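Local coordinates for protein major extracellular endoglucanase (Xanthomonas campestris pv. campestris, PDB 4TUF) that hydrolyses internal beta-1,4-glucosidic linkages in cellulose, lichenin and cereal beta-D-glucans, here represented by its glycosyl hydrolase family 5 catalytic domain, at residues D69-S74 / G85-Q90; W191-E196 / L224-N229; G239-V244 / A288-W293. All blocks are in the same frame, centred on the assembly; numbering follows the deposited sequence.

Contact 1: residues D69-S74 / G85-Q90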
loop_
_atom_site.group_PDB
_atom_site.type_symbol
_atom_site.label_atom_id
_atom_site.label_comp_id
_atom_site.label_asym_id
_atom_site.label_seq_id
_atom_site.Cartn_x
_atom_site.Cartn_y
_atom_site.Cartn_z
ATOM N N ASP A 69 19.350 -12.853 10.947
ATOM C CA ASP A 69 20.451 -12.080 11.512
ATOM C C ASP A 69 20.643 -10.707 10.866
ATOM O O ASP A 69 21.662 -10.055 11.084
ATOM C CB ASP A 69 21.749 -12.881 11.409
ATOM C CG ASP A 69 21.903 -13.555 10.065
ATOM O OD1 ASP A 69 21.116 -13.227 9.147
ATOM O OD2 ASP A 69 22.803 -14.412 9.924
ATOM N N THR A 70 19.675 -10.265 10.075
ATOM C CA THR A 70 19.720 -8.907 9.549
ATOM C C THR A 70 19.565 -7.909 10.696
ATOM O O THR A 70 18.568 -7.925 11.420
ATOM C CB THR A 70 18.629 -8.664 8.493
ATOM O OG1 THR A 70 18.915 -9.442 7.324
ATOM C CG2 THR A 70 18.576 -7.188 8.102
ATOM N N MET A 71 20.566 -7.055 10.875
ATOM C CA MET A 71 20.522 -6.068 11.946
ATOM C C MET A 71 19.951 -4.749 11.443
ATOM O O MET A 71 20.131 -4.392 10.280
ATOM C CB MET A 71 21.916 -5.857 12.535
ATOM C CG MET A 71 22.466 -7.072 13.280
ATOM S SD MET A 71 21.477 -7.546 14.722
ATOM C CE MET A 71 21.673 -6.103 15.772
ATOM N N PRO A 72 19.240 -4.025 12.317
ATOM C CA PRO A 72 18.707 -2.707 11.954
ATOM C C PRO A 72 19.754 -1.602 12.052
ATOM O O PRO A 72 20.835 -1.813 12.612
ATOM C CB PRO A 72 17.600 -2.490 12.981
ATOM C CG PRO A 72 18.077 -3.233 14.180
ATOM C CD PRO A 72 18.800 -4.447 13.659
ATOM N N ALA A 73 19.432 -0.434 11.508
ATOM C CA ALA A 73 20.312 0.724 11.599
ATOM C C ALA A 73 19.499 1.980 11.874
ATOM O O ALA A 73 18.271 1.969 11.751
ATOM C CB ALA A 73 21.121 0.883 10.325
ATOM N N SER A 74 20.198 3.049 12.255
ATOM C CA SER A 74 19.620 4.378 12.492
ATOM C C SER A 74 18.709 4.455 13.721
ATOM O O SER A 74 18.035 5.464 13.929
ATOM C CB SER A 74 18.845 4.863 11.258
ATOM O OG SER A 74 17.590 4.205 11.136
ATOM N N GLY A 85 19.551 -4.734 20.835
ATOM C CA GLY A 85 19.949 -6.121 20.666
ATOM C C GLY A 85 19.075 -6.903 19.700
ATOM O O GLY A 85 19.503 -7.913 19.142
ATOM N N LEU A 86 17.846 -6.440 19.497
ATOM C CA LEU A 86 16.904 -7.140 18.630
ATOM C C LEU A 86 17.336 -7.126 17.170
ATOM O O LEU A 86 17.893 -6.141 16.689
ATOM C CB LEU A 86 15.511 -6.524 18.749
ATOM C CG LEU A 86 14.860 -6.581 20.129
ATOM C CD1 LEU A 86 13.413 -6.108 20.054
ATOM C CD2 LEU A 86 14.951 -7.986 20.705
ATOM N N THR A 87 17.078 -8.225 16.468
ATOM C CA THR A 87 17.264 -8.260 15.024
ATOM C C THR A 87 16.067 -7.577 14.381
ATOM O O THR A 87 15.031 -7.413 15.022
ATOM C CB THR A 87 17.407 -9.698 14.497
ATOM O OG1 THR A 87 16.134 -10.355 14.515
ATOM C CG2 THR A 87 18.375 -10.481 15.357
ATOM N N SER A 88 16.200 -7.177 13.125
ATOM C CA SER A 88 15.116 -6.478 12.441
ATOM C C SER A 88 13.850 -7.333 12.361
ATOM O O SER A 88 12.741 -6.814 12.398
ATOM C CB SER A 88 15.553 -6.053 11.039
ATOM O OG SER A 88 15.804 -7.178 10.217
ATOM N N LEU A 89 14.019 -8.644 12.248
ATOM C CA LEU A 89 12.877 -9.548 12.253
ATOM C C LEU A 89 12.127 -9.446 13.577
ATOM O O LEU A 89 10.899 -9.354 13.607
ATOM C CB LEU A 89 13.329 -10.989 12.010
ATOM C CG LEU A 89 12.220 -12.043 12.014
ATOM C CD1 LEU A 89 11.133 -11.702 11.002
ATOM C CD2 LEU A 89 12.804 -13.409 11.728
ATOM N N GLN A 90 12.877 -9.445 14.671
ATOM C CA GLN A 90 12.280 -9.347 15.996
ATOM C C GLN A 90 11.653 -7.975 16.231
ATOM O O GLN A 90 10.738 -7.840 17.040
ATOM C CB GLN A 90 13.322 -9.650 17.069
ATOM C CG GLN A 90 13.798 -11.091 17.046
ATOM C CD GLN A 90 15.043 -11.307 17.879
ATOM O OE1 GLN A 90 15.756 -10.359 18.209
ATOM N NE2 GLN A 90 15.312 -12.559 18.226
#
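The carbonyl oxygen of T70 is gripped twice by S88, the first residue of helix 88-102. From S88 N to T70 O the distance is 3.0 Å, and the bond is straight at hydrogen, 169°, with the amide lying nearly on the extension of the carbonyl bond. The hydroxyl comes in differently: S88 OG donates to T70 O over 3.1 Å from above the carbonyl plane, 53° out of it. A chi1 of 65° sets OG between the backbone N and the carbonyl carbon of S88, where it can reach the same carbonyl oxygen as the amide; it also has a weak bond with T65 O. The hydroxyl passes close to the T70 side chain, T70 CG2 lying 3.5 Å from S88 OG, while T70 OG1 bonds to A64 O.

Around this polar pair, aliphatic carbons of P72 and M71 pack against the backbone carbonyl of L86. P72 turns its ring toward the helix start and brings P72 CD to 3.6 Å from L86 O, with the S88 amide a little farther off; the P72 side chain also touches I91. M71 starts away from the other segment, but its chain bends at chi2 and chi3 and folds back, and M71 CE reaches 3.9 Å from L86 O, at the protein surface.

T87 holds the N-cap. Its amide donates to the Q90 side chain, T87 N to Q90 OE1 3.1 Å, and Q90 N returns a weak bond to T87 OG1. These reciprocal bonds are the signature of a capping box, here closing the amino end of helix 88-102 while the loop that follows strand 56-61, in a family 5 beta/alpha barrel, is tied to its first residue, S88.

Contact 2: residues W191-E196 / L224-N229. With 2HP (dihydrogenphosphate ion), chain F.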
loop_
_atom_site.group_PDB
_atom_site.type_symbol
_atom_site.label_atom_id
_atom_site.label_comp_id
_atom_site.label_asym_id
_atom_site.label_seq_id
_atom_site.Cartn_x
_atom_site.Cartn_y
_atom_site.Cartn_z
ATOM N N TRP A 191 -6.698 -14.617 5.259
ATOM C CA TRP A 191 -6.080 -13.359 4.864
ATOM C C TRP A 191 -6.641 -12.829 3.551
ATOM O O TRP A 191 -7.003 -13.602 2.669
ATOM C CB TRP A 191 -4.569 -13.520 4.728
ATOM C CG TRP A 191 -3.822 -13.392 6.015
ATOM C CD1 TRP A 191 -4.325 -13.519 7.276
ATOM C CD2 TRP A 191 -2.429 -13.099 6.165
ATOM N NE1 TRP A 191 -3.328 -13.327 8.205
ATOM C CE2 TRP A 191 -2.155 -13.067 7.547
ATOM C CE3 TRP A 191 -1.386 -12.859 5.264
ATOM C CZ2 TRP A 191 -0.878 -12.811 8.048
ATOM C CZ3 TRP A 191 -0.121 -12.601 5.764
ATOM C CH2 TRP A 191 0.122 -12.579 7.140
ATOM N N LEU A 192 -6.695 -11.507 3.426
ATOM C CA LEU A 192 -7.042 -10.877 2.161
ATOM C C LEU A 192 -5.819 -10.776 1.254
ATOM O O LEU A 192 -4.684 -10.641 1.719
ATOM C CB LEU A 192 -7.625 -9.484 2.390
ATOM C CG LEU A 192 -8.847 -9.359 3.293
ATOM C CD1 LEU A 192 -9.257 -7.903 3.390
ATOM C CD2 LEU A 192 -9.992 -10.207 2.776
ATOM N N ILE A 193 -6.060 -10.837 -0.048
ATOM C CA ILE A 193 -5.001 -10.695 -1.035
ATOM C C ILE A 193 -5.169 -9.373 -1.768
ATOM O O ILE A 193 -6.161 -9.169 -2.469
ATOM C CB ILE A 193 -5.020 -11.857 -2.040
ATOM C CG1 ILE A 193 -4.995 -13.198 -1.299
ATOM C CG2 ILE A 193 -3.848 -11.757 -3.005
ATOM C CD1 ILE A 193 -3.705 -13.450 -0.557
ATOM N N ALA A 194 -4.222 -8.461 -1.590
ATOM C CA ALA A 194 -4.297 -7.185 -2.298
ATOM C C ALA A 194 -3.502 -7.254 -3.593
ATOM O O ALA A 194 -2.337 -7.660 -3.598
ATOM C CB ALA A 194 -3.801 -6.046 -1.426
ATOM N N VAL A 195 -4.140 -6.866 -4.692
ATOM C CA VAL A 195 -3.494 -6.884 -5.996
ATOM C C VAL A 195 -3.492 -5.492 -6.609
ATOM O O VAL A 195 -4.507 -4.798 -6.615
ATOM C CB VAL A 195 -4.186 -7.862 -6.955
ATOM C CG1 VAL A 195 -3.483 -7.866 -8.310
ATOM C CG2 VAL A 195 -4.203 -9.253 -6.356
ATOM N N GLU A 196 -2.337 -5.080 -7.111
ATOM C CA GLU A 196 -2.205 -3.769 -7.721
ATOM C C GLU A 196 -2.250 -3.882 -9.231
ATOM O O GLU A 196 -2.135 -4.975 -9.802
ATOM C CB GLU A 196 -0.905 -3.096 -7.284
ATOM C CG GLU A 196 -0.738 -2.990 -5.771
ATOM C CD GLU A 196 0.593 -2.374 -5.382
ATOM O OE1 GLU A 196 1.065 -1.484 -6.127
ATOM O OE2 GLU A 196 1.171 -2.793 -4.350
ATOM N N LEU A 224 -9.126 -12.323 -12.634
ATOM C CA LEU A 224 -8.144 -12.963 -11.771
ATOM C C LEU A 224 -8.694 -14.256 -11.184
ATOM O O LEU A 224 -9.824 -14.290 -10.698
ATOM C CB LEU A 224 -7.730 -12.012 -10.647
ATOM C CG LEU A 224 -6.878 -10.826 -11.086
ATOM C CD1 LEU A 224 -6.767 -9.806 -9.963
ATOM C CD2 LEU A 224 -5.499 -11.313 -11.523
ATOM N N ASN A 225 -7.897 -15.318 -11.225
ATOM C CA ASN A 225 -8.280 -16.568 -10.585
ATOM C C ASN A 225 -7.917 -16.532 -9.102
ATOM O O ASN A 225 -7.069 -17.293 -8.630
ATOM C CB ASN A 225 -7.613 -17.752 -11.274
ATOM C CG ASN A 225 -8.190 -19.078 -10.833
ATOM O OD1 ASN A 225 -9.176 -19.126 -10.095
ATOM N ND2 ASN A 225 -7.586 -20.165 -11.293
ATOM N N ILE A 226 -8.558 -15.609 -8.392
ATOM C CA ILE A 226 -8.379 -15.396 -6.963
ATOM C C ILE A 226 -9.776 -15.349 -6.357
ATOM O O ILE A 226 -10.659 -14.702 -6.926
ATOM C CB ILE A 226 -7.615 -14.081 -6.674
ATOM C CG1 ILE A 226 -6.220 -14.119 -7.292
ATOM C CG2 ILE A 226 -7.516 -13.798 -5.173
ATOM C CD1 ILE A 226 -5.401 -12.877 -6.989
ATOM N N PRO A 227 -9.994 -16.040 -5.221
ATOM C CA PRO A 227 -11.341 -16.118 -4.631
ATOM C C PRO A 227 -11.991 -14.750 -4.461
ATOM O O PRO A 227 -11.351 -13.820 -3.980
ATOM C CB PRO A 227 -11.091 -16.777 -3.272
ATOM C CG PRO A 227 -9.870 -17.607 -3.484
ATOM C CD PRO A 227 -9.010 -16.826 -4.450
ATOM N N ALA A 228 -13.251 -14.637 -4.869
ATOM C CA ALA A 228 -13.970 -13.370 -4.818
ATOM C C ALA A 228 -14.018 -12.812 -3.402
ATOM O O ALA A 228 -13.984 -11.596 -3.206
ATOM C CB ALA A 228 -15.384 -13.540 -5.365
ATOM N N ASN A 229 -14.084 -13.705 -2.417
ATOM C CA ASN A 229 -14.208 -13.279 -1.028
ATOM C C ASN A 229 -12.856 -13.064 -0.333
ATOM O O ASN A 229 -12.792 -13.007 0.897
ATOM C CB ASN A 229 -15.062 -14.279 -0.236
ATOM C CG ASN A 229 -14.480 -15.685 -0.218
ATOM O OD1 ASN A 229 -13.312 -15.906 -0.554
ATOM N ND2 ASN A 229 -15.299 -16.648 0.196
HETATM P P 2HP F . -15.515 -17.000 4.340
HETATM O O1 2HP F . -16.836 -17.662 4.652
HETATM O O2 2HP F . -15.740 -15.906 3.323
HETATM O O3 2HP F . -14.931 -16.400 5.599
HETATM O O4 2HP F . -14.557 -18.028 3.784
#
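V195 and I226 form the closest approach between barrel strand 192-195 and the loop that leads to the next strand, 231-238. V195 CG2 lies 3.9 Å from I226 CD1, the two side chains crossing obliquely. The valine uses both branches: CG1, anti to the backbone N (chi1 -180°), meets L224 CD1 tip to tip at 4.2 Å, while CG2 serves I226. I226 CD1 also faces I193, although I193 CG2 is 4.4 Å away. I193 and V195 alternate with A194, which points away from the loop, so one side of the strand supplies the apolar surface. L231 of the next strand touches V195, L224 and I226, and S181 of helix 173-187 touches I193 and I226, which buries this side of the barrel wall.

Toward N229 the fit slackens. L192 CD2 comes no nearer than 4.4 Å to N229 O, and the N229 side chain leaves its backbone pointing away from the strand. N229 ND2 lies 3.2 Å from 2HP O2 of a bound dihydrogenphosphate ion; R230 hydrogen-bonds the same ion, and S2 completes the pocket. N225, at the centre of an inverse gamma turn, is exposed, its backbone N bonding to E178 OE1.

No hydrogen bond joins the two segments: strand 192-195 spends its backbone groups on its neighbours in the parallel barrel, I193 pairing with R230 and L232. Between the two segments the contact rests on apolar methyl packing, with no polar bond, whereas the loop's polar end lies beside the anion.

Contact 3: residues G239-V244 / A288-W293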
loop_
_atom_site.group_PDB
_atom_site.type_symbol
_atom_site.label_atom_id
_atom_site.label_comp_id
_atom_site.label_asym_id
_atom_site.label_seq_id
_atom_site.Cartn_x
_atom_site.Cartn_y
_atom_site.Cartn_z
ATOM N N GLY A 239 -0.248 12.647 -7.775
ATOM C CA GLY A 239 -0.538 13.918 -8.410
ATOM C C GLY A 239 0.685 14.615 -8.980
ATOM O O GLY A 239 1.739 14.000 -9.158
ATOM N N PRO A 240 0.549 15.919 -9.253
ATOM C CA PRO A 240 1.517 16.733 -9.999
ATOM C C PRO A 240 2.951 16.676 -9.471
ATOM O O PRO A 240 3.876 16.808 -10.273
ATOM C CB PRO A 240 0.958 18.151 -9.857
ATOM C CG PRO A 240 -0.501 17.956 -9.651
ATOM C CD PRO A 240 -0.619 16.710 -8.825
ATOM N N ASP A 241 3.139 16.481 -8.169
ATOM C CA ASP A 241 4.485 16.549 -7.603
ATOM C C ASP A 241 5.202 15.204 -7.580
ATOM O O ASP A 241 6.331 15.113 -7.101
ATOM C CB ASP A 241 4.448 17.134 -6.190
ATOM C CG ASP A 241 3.398 16.487 -5.316
ATOM O OD1 ASP A 241 2.832 15.446 -5.719
ATOM O OD2 ASP A 241 3.144 17.028 -4.218
ATOM N N VAL A 242 4.549 14.164 -8.091
ATOM C CA VAL A 242 5.227 12.895 -8.327
ATOM C C VAL A 242 5.661 12.843 -9.781
ATOM O O VAL A 242 6.807 12.519 -10.094
ATOM C CB VAL A 242 4.332 11.691 -8.000
ATOM C CG1 VAL A 242 4.899 10.401 -8.625
ATOM C CG2 VAL A 242 4.177 11.556 -6.490
ATOM N N PHE A 243 4.732 13.182 -10.664
ATOM C CA PHE A 243 5.023 13.319 -12.083
ATOM C C PHE A 243 4.002 14.268 -12.680
ATOM O O PHE A 243 2.820 14.206 -12.340
ATOM C CB PHE A 243 4.986 11.962 -12.792
ATOM C CG PHE A 243 5.437 12.008 -14.229
ATOM C CD1 PHE A 243 4.563 12.393 -15.238
ATOM C CD2 PHE A 243 6.730 11.648 -14.575
ATOM C CE1 PHE A 243 4.979 12.432 -16.562
ATOM C CE2 PHE A 243 7.154 11.683 -15.899
ATOM C CZ PHE A 243 6.279 12.073 -16.892
ATOM N N VAL A 244 4.454 15.153 -13.560
ATOM C CA VAL A 244 3.538 16.069 -14.220
ATOM C C VAL A 244 2.972 15.400 -15.466
ATOM O O VAL A 244 3.524 15.518 -16.562
ATOM C CB VAL A 244 4.224 17.400 -14.581
ATOM C CG1 VAL A 244 3.257 18.318 -15.317
ATOM C CG2 VAL A 244 4.744 18.082 -13.317
ATOM N N ALA A 288 0.701 24.434 -6.318
ATOM C CA ALA A 288 -0.655 24.970 -6.313
ATOM C C ALA A 288 -1.676 23.876 -6.615
ATOM O O ALA A 288 -2.757 23.827 -6.028
ATOM C CB ALA A 288 -0.779 26.107 -7.316
ATOM N N ARG A 289 -1.312 23.008 -7.555
ATOM C CA ARG A 289 -2.206 22.004 -8.113
ATOM C C ARG A 289 -2.378 20.771 -7.237
ATOM O O ARG A 289 -3.407 20.101 -7.323
ATOM C CB ARG A 289 -1.713 21.558 -9.490
ATOM C CG ARG A 289 -2.003 22.522 -10.610
ATOM C CD ARG A 289 -1.478 21.971 -11.918
ATOM N NE ARG A 289 -0.041 21.725 -11.846
ATOM C CZ ARG A 289 0.736 21.552 -12.908
ATOM N NH1 ARG A 289 0.213 21.601 -14.127
ATOM N NH2 ARG A 289 2.036 21.336 -12.753
ATOM N N ASP A 290 -1.382 20.446 -6.417
ATOM C CA ASP A 290 -1.480 19.216 -5.642
ATOM C C ASP A 290 -2.564 19.345 -4.583
ATOM O O ASP A 290 -3.197 18.360 -4.212
ATOM C CB ASP A 290 -0.152 18.842 -4.990
ATOM C CG ASP A 290 -0.199 17.458 -4.341
ATOM O OD1 ASP A 290 0.013 16.447 -5.051
ATOM O OD2 ASP A 290 -0.465 17.377 -3.122
ATOM N N LYS A 291 -2.773 20.562 -4.100
ATOM C CA LYS A 291 -3.884 20.837 -3.202
ATOM C C LYS A 291 -5.178 20.483 -3.926
ATOM O O LYS A 291 -5.917 19.590 -3.504
ATOM C CB LYS A 291 -3.874 22.305 -2.769
ATOM C CG LYS A 291 -4.244 22.552 -1.317
ATOM C CD LYS A 291 -5.735 22.397 -1.075
ATOM C CE LYS A 291 -6.141 23.007 0.263
ATOM N NZ LYS A 291 -7.612 22.917 0.494
ATOM N N THR A 292 -5.421 21.173 -5.037
ATOM C CA THR A 292 -6.578 20.913 -5.890
ATOM C C THR A 292 -6.732 19.433 -6.248
ATOM O O THR A 292 -7.823 18.877 -6.161
ATOM C CB THR A 292 -6.495 21.720 -7.196
ATOM O OG1 THR A 292 -6.220 23.095 -6.899
ATOM C CG2 THR A 292 -7.800 21.618 -7.962
ATOM N N TRP A 293 -5.632 18.802 -6.643
ATOM C CA TRP A 293 -5.658 17.406 -7.068
ATOM C C TRP A 293 -6.129 16.457 -5.963
ATOM O O TRP A 293 -6.979 15.599 -6.204
ATOM C CB TRP A 293 -4.277 16.968 -7.565
ATOM C CG TRP A 293 -4.240 15.512 -7.903
ATOM C CD1 TRP A 293 -4.611 14.936 -9.081
ATOM C CD2 TRP A 293 -3.831 14.442 -7.043
ATOM N NE1 TRP A 293 -4.454 13.573 -9.010
ATOM C CE2 TRP A 293 -3.976 13.245 -7.769
ATOM C CE3 TRP A 293 -3.352 14.380 -5.734
ATOM C CZ2 TRP A 293 -3.665 12.001 -7.227
ATOM C CZ3 TRP A 293 -3.040 13.149 -5.199
ATOM C CH2 TRP A 293 -3.195 11.975 -5.944
#
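G239 sits over the six-membered ring of W293: its CA is 3.6 Å from the ring centroid and 14° off the normal, a CH-pi contact, and G239 N sits over the same face, 3.5 Å from W293 CZ2. Glycine lets CA and N come this close to the ring face. Beside it P240 wedges against the helix, P240 CD meeting W293 CB at 3.9 Å and P240 CG meeting R289 CB at 3.8 Å. D241 and D290 cross at about a right angle and bring like charges close, D241 OD1 lying 3.1 Å from D290 OD1.

In the family 5 TIM barrel this joins the loop leaving strand 231-238 to the first turns of helix 288-303, which follows the neighbouring parallel strand 276-280.

Residues of the next shell bond to or touch these groups. The carboxylates are each held by a backbone amide, D241 OD2 by K282 N and D290 OD2 by Y283 N, with Q294 also donating to the latter; such donors would partly offset the repulsion. R289, passing V244, hydrogen-bonds N249. F248 and W261 meet the W293 ring at steep angles, and the W293 side chain is about 9 Å from that of E278, the probable nucleophile.

The three contacts follow one another along the chain within a single catalytic barrel and do not touch. Contacts 2 and 3 lie on opposite sides of the chain's centre, 31 Å between their own centres, and contact 1 sits 32 Å from contact 2 and 37 Å from contact 3. Contact 1 is the most peripheral, a surface contact away from the annotated sites. Contacts 2 and 3 lie nearer the catalytic centre: the side chains of V195 and W293 are each about 11 Å from that of E157, the proton donor, and that of W293 about 9 Å from that of E278, both roles assigned by similarity. Contact 2 alone includes a phosphate-pocket residue, N229.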